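Local coordinates for dihydroorotase (Agrobacterium tumefaciens, PDB 2OGJ), which is a zinc-dependent esterase that removes the acetyl group from acetyl-(R)-mandelate in vitro and, less efficiently, from acetyl glycolate, at residues 231-236 and 261-266. Residues are numbered along the deposited sequence; the frame is centred on the assembly and turned at random.
With ZN (zinc ion), chain H.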
loop_
_atom_site.group_PDB
_atom_site.type_symbol
_atom_site.label_atom_id
_atom_site.label_comp_id
_atom_site.label_asym_id
_atom_site.label_seq_id
_atom_site.Cartn_x
_atom_site.Cartn_y
_atom_site.Cartn_z
ATOM N N HIS A 231 -24.175 -3.812 17.586
ATOM C CA HIS A 231 -23.792 -2.486 18.062
ATOM C C HIS A 231 -24.886 -1.506 17.627
ATOM O O HIS A 231 -24.665 -0.304 17.536
ATOM C CB HIS A 231 -22.445 -2.054 17.485
ATOM C CG HIS A 231 -21.320 -2.996 17.793
ATOM N ND1 HIS A 231 -21.290 -3.780 18.929
ATOM C CD2 HIS A 231 -20.157 -3.237 17.144
ATOM C CE1 HIS A 231 -20.159 -4.462 18.968
ATOM N NE2 HIS A 231 -19.454 -4.150 17.898
ATOM N N CYS A 232 -26.076 -2.040 17.378
ATOM C CA CYS A 232 -27.221 -1.257 16.901
ATOM C C CYS A 232 -27.474 0.056 17.630
ATOM O O CYS A 232 -27.890 1.041 17.011
ATOM C CB CYS A 232 -28.495 -2.104 16.965
ATOM S SG CYS A 232 -28.999 -2.466 18.639
ATOM N N PHE A 233 -27.225 0.072 18.940
ATOM C CA PHE A 233 -27.468 1.266 19.749
ATOM C C PHE A 233 -26.240 1.933 20.327
ATOM O O PHE A 233 -26.272 2.434 21.459
ATOM C CB PHE A 233 -28.452 0.943 20.881
ATOM C CG PHE A 233 -29.816 0.566 20.393
ATOM C CD1 PHE A 233 -30.275 1.034 19.167
ATOM C CD2 PHE A 233 -30.647 -0.241 21.158
ATOM C CE1 PHE A 233 -31.536 0.704 18.712
ATOM C CE2 PHE A 233 -31.928 -0.579 20.706
ATOM C CZ PHE A 233 -32.368 -0.104 19.480
ATOM N N ASN A 234 -25.160 1.952 19.558
ATOM C CA ASN A 234 -23.949 2.585 20.034
ATOM C C ASN A 234 -24.217 4.071 20.021
ATOM O O ASN A 234 -25.002 4.566 19.216
ATOM C CB ASN A 234 -22.755 2.271 19.125
ATOM C CG ASN A 234 -22.791 3.050 17.824
ATOM O OD1 ASN A 234 -23.407 2.623 16.848
ATOM N ND2 ASN A 234 -22.142 4.212 17.813
ATOM N N GLY A 235 -23.565 4.777 20.932
ATOM C CA GLY A 235 -23.728 6.215 21.028
ATOM C C GLY A 235 -22.445 6.946 20.675
ATOM O O GLY A 235 -22.034 7.883 21.363
ATOM N N LYS A 236 -21.796 6.501 19.605
ATOM C CA LYS A 236 -20.566 7.135 19.158
ATOM C C LYS A 236 -20.800 8.023 17.921
ATOM O O LYS A 236 -21.575 7.666 17.020
ATOM C CB LYS A 236 -19.523 6.068 18.843
ATOM C CG LYS A 236 -19.130 5.228 20.034
ATOM C CD LYS A 236 -18.550 6.055 21.175
ATOM C CE LYS A 236 -18.062 5.165 22.317
ATOM N NZ LYS A 236 -17.503 5.938 23.454
ATOM N N LEU A 261 -31.593 -6.268 14.596
ATOM C CA LEU A 261 -30.757 -5.327 15.335
ATOM C C LEU A 261 -30.294 -6.014 16.627
ATOM O O LEU A 261 -31.110 -6.545 17.384
ATOM C CB LEU A 261 -31.516 -4.024 15.647
ATOM C CG LEU A 261 -32.052 -3.200 14.465
ATOM C CD1 LEU A 261 -32.611 -1.911 14.966
ATOM C CD2 LEU A 261 -30.979 -2.843 13.485
ATOM N N ASP A 262 -28.979 -6.029 16.853
ATOM C CA ASP A 262 -28.376 -6.663 18.026
ATOM C C ASP A 262 -27.602 -5.645 18.875
ATOM O O ASP A 262 -26.820 -4.860 18.344
ATOM C CB ASP A 262 -27.440 -7.782 17.556
ATOM C CG ASP A 262 -26.762 -8.526 18.710
ATOM O OD1 ASP A 262 -27.485 -9.175 19.504
ATOM O OD2 ASP A 262 -25.505 -8.465 18.804
ATOM N N ILE A 263 -27.806 -5.668 20.190
ATOM C CA ILE A 263 -27.120 -4.721 21.063
ATOM C C ILE A 263 -25.614 -4.898 21.011
ATOM O O ILE A 263 -24.885 -3.932 20.791
ATOM C CB ILE A 263 -27.604 -4.815 22.553
ATOM C CG1 ILE A 263 -28.336 -3.529 22.949
ATOM C CG2 ILE A 263 -26.418 -4.882 23.507
ATOM C CD1 ILE A 263 -29.495 -3.154 22.080
ATOM N N GLY A 264 -25.150 -6.130 21.210
ATOM C CA GLY A 264 -23.720 -6.394 21.195
ATOM C C GLY A 264 -22.966 -5.379 22.035
ATOM O O GLY A 264 -21.991 -4.774 21.577
ATOM N N HIS A 265 -23.428 -5.176 23.267
ATOM C CA HIS A 265 -22.794 -4.239 24.205
ATOM C C HIS A 265 -21.334 -4.669 24.456
ATOM O O HIS A 265 -21.066 -5.832 24.849
ATOM C CB HIS A 265 -23.586 -4.254 25.523
ATOM C CG HIS A 265 -23.160 -3.215 26.521
ATOM N ND1 HIS A 265 -24.046 -2.633 27.404
ATOM C CD2 HIS A 265 -21.955 -2.656 26.782
ATOM C CE1 HIS A 265 -23.411 -1.759 28.161
ATOM N NE2 HIS A 265 -22.140 -1.753 27.804
ATOM N N GLY A 266 -20.379 -3.765 24.257
ATOM C CA GLY A 266 -19.020 -4.206 24.497
ATOM C C GLY A 266 -17.901 -3.224 24.766
ATOM O O GLY A 266 -16.816 -3.360 24.194
HETATM ZN ZN ZN H . -17.479 -5.512 17.328
#
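The type I turn from H231 to N234, following strand 228-230, lies against the end of the neighbouring parallel strand 260-262, where D262 O accepts the N–H of C232 (C232 N 3.1 Å away, 161°) and, in a weak bent bond, that of H231. H231 N also lies near I263 O, a weak bond. CG of H231 stands anti to its carbonyl carbon (chi1 -58°), and the imidazole passes G264, whose O sits at the ring edge near its plane, 2.9 Å from ND1 in a weak, bent bond (129°). NE2, beyond, binds zinc at 2.5 Å; H208 and the carbamylated K175 complete the protein ligands. C232 turns the other way: its CB packs on L261 CB, while SG lies over the centre of the F233 ring and 3.5 Å from I263 CD1. That methyl also meets CD2 of F233, whose ring also packs on helix 272-280. D262 directs its carboxylate elsewhere, to S287, S289 and T230. The contact thus joins two adjacent strand ends of the TIM barrel, apolar on one side and metal-binding on the other. The weak ND1 bond to G264 O is a second-shell contact that may help to hold the ring's rotation while NE2 binds the zinc.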